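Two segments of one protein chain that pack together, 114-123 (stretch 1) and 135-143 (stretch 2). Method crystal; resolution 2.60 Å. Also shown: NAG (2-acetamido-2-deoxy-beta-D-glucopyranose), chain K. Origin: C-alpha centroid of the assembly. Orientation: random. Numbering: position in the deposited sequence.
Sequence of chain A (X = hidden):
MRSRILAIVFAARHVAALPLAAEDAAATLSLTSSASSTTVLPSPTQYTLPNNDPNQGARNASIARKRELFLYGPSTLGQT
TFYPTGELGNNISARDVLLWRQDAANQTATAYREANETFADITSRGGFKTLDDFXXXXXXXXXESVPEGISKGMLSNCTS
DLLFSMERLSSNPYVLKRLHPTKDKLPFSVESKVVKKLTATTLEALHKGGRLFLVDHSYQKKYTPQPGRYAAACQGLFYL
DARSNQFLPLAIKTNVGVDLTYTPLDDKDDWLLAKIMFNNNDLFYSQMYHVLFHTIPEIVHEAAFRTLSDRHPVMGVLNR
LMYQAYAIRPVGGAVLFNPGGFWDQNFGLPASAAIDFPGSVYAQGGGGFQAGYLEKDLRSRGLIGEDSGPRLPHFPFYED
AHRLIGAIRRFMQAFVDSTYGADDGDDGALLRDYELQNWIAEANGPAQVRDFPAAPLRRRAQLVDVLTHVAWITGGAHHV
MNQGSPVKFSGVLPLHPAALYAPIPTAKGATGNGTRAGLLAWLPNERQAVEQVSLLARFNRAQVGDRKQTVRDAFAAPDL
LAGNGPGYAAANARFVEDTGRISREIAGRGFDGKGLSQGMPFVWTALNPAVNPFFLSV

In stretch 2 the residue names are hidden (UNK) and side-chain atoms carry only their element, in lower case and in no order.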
# COMPACT_ATOMS: atom_id res chain seq x y z
N GLU A 114 -4.84 2.46 17.00
CA GLU A 114 -3.93 3.59 17.14
C GLU A 114 -4.59 4.93 16.83
O GLU A 114 -4.11 5.97 17.28
CB GLU A 114 -2.69 3.38 16.26
CG GLU A 114 -2.05 2.03 16.49
CD GLU A 114 -0.61 1.90 16.00
OE1 GLU A 114 -0.37 2.06 14.80
OE2 GLU A 114 0.28 1.61 16.82
N ALA A 115 -5.67 4.93 16.06
CA ALA A 115 -6.44 6.16 15.89
C ALA A 115 -7.20 6.50 17.15
O ALA A 115 -7.32 7.67 17.52
CB ALA A 115 -7.42 6.01 14.73
N ASN A 116 -7.73 5.48 17.82
CA ASN A 116 -8.45 5.74 19.04
C ASN A 116 -7.51 6.27 20.10
O ASN A 116 -7.85 7.20 20.84
CB ASN A 116 -9.16 4.46 19.49
CG ASN A 116 -10.55 4.34 18.93
OD1 ASN A 116 -11.51 4.46 19.66
ND2 ASN A 116 -10.67 4.11 17.63
N GLU A 117 -6.29 5.72 20.16
CA GLU A 117 -5.32 6.22 21.12
C GLU A 117 -4.91 7.65 20.78
O GLU A 117 -4.87 8.52 21.66
CB GLU A 117 -4.10 5.31 21.17
CG GLU A 117 -4.35 3.90 21.72
CD GLU A 117 -3.23 2.90 21.35
OE1 GLU A 117 -2.22 3.33 20.75
OE2 GLU A 117 -3.35 1.68 21.63
N THR A 118 -4.63 7.90 19.51
CA THR A 118 -4.25 9.24 19.08
C THR A 118 -5.30 10.26 19.49
O THR A 118 -4.98 11.34 20.00
CB THR A 118 -4.05 9.25 17.57
OG1 THR A 118 -3.08 8.27 17.21
CG2 THR A 118 -3.60 10.61 17.11
N PHE A 119 -6.57 9.94 19.25
CA PHE A 119 -7.63 10.89 19.56
C PHE A 119 -7.75 11.11 21.06
O PHE A 119 -8.01 12.23 21.51
CB PHE A 119 -8.96 10.41 18.98
CG PHE A 119 -10.08 11.42 19.08
CD1 PHE A 119 -9.98 12.66 18.48
CD2 PHE A 119 -11.26 11.10 19.75
CE1 PHE A 119 -11.02 13.56 18.55
CE2 PHE A 119 -12.29 12.00 19.81
CZ PHE A 119 -12.17 13.23 19.21
N ALA A 120 -7.58 10.05 21.85
CA ALA A 120 -7.61 10.24 23.29
C ALA A 120 -6.51 11.20 23.72
O ALA A 120 -6.75 12.10 24.53
CB ALA A 120 -7.50 8.90 24.00
N ASP A 121 -5.32 11.06 23.15
CA ASP A 121 -4.22 11.95 23.49
C ASP A 121 -4.51 13.40 23.09
O ASP A 121 -4.37 14.32 23.91
CB ASP A 121 -2.95 11.45 22.82
CG ASP A 121 -1.75 12.27 23.17
OD1 ASP A 121 -1.21 12.08 24.28
OD2 ASP A 121 -1.33 13.09 22.34
N ILE A 122 -4.90 13.62 21.84
CA ILE A 122 -5.18 14.98 21.39
C ILE A 122 -6.26 15.61 22.26
O ILE A 122 -6.10 16.73 22.77
CB ILE A 122 -5.57 14.98 19.91
CG1 ILE A 122 -4.41 14.49 19.06
CG2 ILE A 122 -5.97 16.33 19.48
CD1 ILE A 122 -4.71 14.55 17.60
N THR A 123 -7.37 14.90 22.43
CA THR A 123 -8.46 15.44 23.23
C THR A 123 -7.98 15.77 24.63
O THR A 123 -8.31 16.83 25.17
CB THR A 123 -9.62 14.46 23.29
OG1 THR A 123 -10.16 14.28 21.98
CG2 THR A 123 -10.68 14.99 24.22
N UNK A 135 1.04 18.52 15.18
CA UNK A 135 2.08 17.52 15.38
C UNK A 135 1.66 16.49 16.41
O UNK A 135 2.18 15.37 16.39
c UNK A 135 3.38 18.19 15.79
N UNK A 136 0.75 16.83 17.32
CA UNK A 136 0.22 15.86 18.26
C UNK A 136 -0.45 14.70 17.54
O UNK A 136 -0.53 13.61 18.08
c UNK A 136 -1.50 18.49 20.45
c UNK A 136 0.53 17.28 21.11
c UNK A 136 -0.31 17.73 19.96
c UNK A 136 -0.79 16.52 19.19
N UNK A 137 -0.92 14.93 16.33
CA UNK A 137 -1.47 13.87 15.52
C UNK A 137 -0.46 12.76 15.23
O UNK A 137 -0.86 11.62 15.01
c UNK A 137 -3.30 14.96 12.36
c UNK A 137 -1.96 14.52 14.26
c UNK A 137 -3.00 13.90 13.37
c UNK A 137 -4.19 13.56 14.17
N UNK A 138 0.84 13.05 15.27
CA UNK A 138 1.86 12.14 14.77
C UNK A 138 2.90 11.74 15.80
O UNK A 138 3.38 10.61 15.78
c UNK A 138 0.42 12.16 10.55
c UNK A 138 2.56 12.78 13.56
c UNK A 138 1.68 13.02 12.36
c UNK A 138 0.10 13.42 10.18
c UNK A 138 1.34 14.29 11.98
o UNK A 138 -0.69 13.60 9.09
c UNK A 138 1.20 11.96 11.62
c UNK A 138 0.55 14.50 10.90
N UNK A 139 3.29 12.64 16.69
CA UNK A 139 4.41 12.35 17.58
C UNK A 139 4.05 11.22 18.51
O UNK A 139 3.15 11.35 19.34
c UNK A 139 5.34 14.66 17.49
c UNK A 139 4.78 13.59 18.37
n UNK A 139 5.36 15.89 17.99
o UNK A 139 5.76 14.39 16.37
N UNK A 140 4.77 10.11 18.39
CA UNK A 140 4.59 9.00 19.30
C UNK A 140 3.48 8.06 18.94
O UNK A 140 3.24 7.10 19.68
N UNK A 141 2.79 8.29 17.84
CA UNK A 141 1.63 7.50 17.49
C UNK A 141 1.89 6.76 16.19
O UNK A 141 2.88 6.99 15.50
n UNK A 141 -0.50 10.35 20.31
c UNK A 141 -0.87 9.14 20.67
n UNK A 141 -0.60 8.31 19.67
c UNK A 141 0.38 8.37 17.36
c UNK A 141 0.03 10.31 19.05
c UNK A 141 -0.04 9.02 18.64
N UNK A 142 0.96 5.85 15.90
CA UNK A 142 0.98 5.08 14.66
C UNK A 142 2.24 4.24 14.53
O UNK A 142 2.68 3.96 13.43
c UNK A 142 0.84 6.00 13.46
n UNK A 142 -1.20 9.00 13.95
c UNK A 142 -2.40 5.76 13.12
c UNK A 142 -0.19 7.03 13.61
c UNK A 142 -4.32 7.21 13.27
c UNK A 142 -2.20 8.11 13.65
c UNK A 142 -3.56 8.29 13.58
c UNK A 142 -3.75 5.95 13.04
c UNK A 142 -1.59 6.85 13.43
c UNK A 142 0.00 8.33 13.91
N UNK A 143 2.81 3.83 15.66
CA UNK A 143 4.03 3.04 15.66
C UNK A 143 3.84 1.67 15.04
O UNK A 143 4.81 1.10 14.53
c UNK A 143 6.59 4.75 19.62
c UNK A 143 4.54 2.88 17.08
c UNK A 143 5.38 3.99 19.10
c UNK A 143 5.25 4.08 17.59
n UNK A 143 6.65 4.63 21.10
C1 NAG K . -11.97 3.98 17.04
C2 NAG K . -12.11 5.01 15.95
C3 NAG K . -13.47 4.89 15.28
C4 NAG K . -13.66 3.47 14.77
C5 NAG K . -13.48 2.52 15.93
C6 NAG K . -13.56 1.08 15.52
C7 NAG K . -11.22 7.30 15.92
C8 NAG K . -11.12 8.58 16.67
N2 NAG K . -11.93 6.34 16.51
O3 NAG K . -13.54 5.76 14.17
O4 NAG K . -14.94 3.33 14.19
O5 NAG K . -12.19 2.71 16.51
O6 NAG K . -13.29 0.27 16.66
O7 NAG K . -10.71 7.14 14.83
O HOH W 1 -1.07 5.37 18.15

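Stretch 1 is a continuous helix, and stretch 2 runs from a 3-10 segment through a tight turn alongside it. Position 135 carries one side-chain carbon, which lies out of reach of the helix; a lone CB identifies alanine, A135.

Position 136 has four carbons, forked at the second, with CB pointing toward the helix and lying 4.2 Å from I122 CG1. The fork one atom beyond CB makes it leucine, L136. Position 137 has the same four-carbon fork. Its CB points away from the helix, yet one terminal carbon returns to within 3.6 Å of I122 CD1. This too is leucine, L137, and that carbon is CD1.

At position 138 CB points away from stretch 1 and leads to a six-carbon ring bearing an oxygen; the ring makes no contact with it. A phenol of this kind is tyrosine, Y138, whose hydroxyl is hydrogen-bonded elsewhere in the structure. Position 139 shows two carbons, the second carrying one oxygen and one nitrogen, a short amide with no contact to the helix: asparagine, N139. Position 140 has no side-chain atoms, and its phi/psi of 85/1° would jam a CB against the carbonyl O of N139. It is glycine, G140, within a type II turn from Y138 to 141.

Position 141 presents one carbon and a five-membered ring of three carbons and two nitrogens. T118 CA lies over one ring face, 3.9 Å from the centroid and 19° off the normal, a CH-pi contact. The imidazole is that of histidine, H141; D121 OD2 sits at the ring edge, 3.5 Å from H141 NE2.

Position 142 has one carbon followed by fused five- and six-membered rings holding eight carbons and one nitrogen. CB points away, but the rings come back to the helix, with E114 C over one face. This indole is tryptophan, W142; its CH2 packs 3.6 Å from A115 CB, and NE1 donates to L137 O at 2.8 Å, tying the indole to its own stretch.

Position 143 has four carbons in a row ending in nitrogen, its end leading away from the helix: lysine, K143. Its backbone N lies 3.6 Å from E114 OE2.

The contact buries 523 Å² and works mainly by shape, without a clear direct hydrogen bond across it. Leucines meet I122, while H141 and W142 cover the helix from T118 to E114. T118 OG1 donates to E114 O at 2.5 Å. A water donates to E114 O (3.2 Å from the water O) and accepts from W142 N (3.1 Å), bridging the stretches.

Stretch 2 135-143: ALLYNGHWK
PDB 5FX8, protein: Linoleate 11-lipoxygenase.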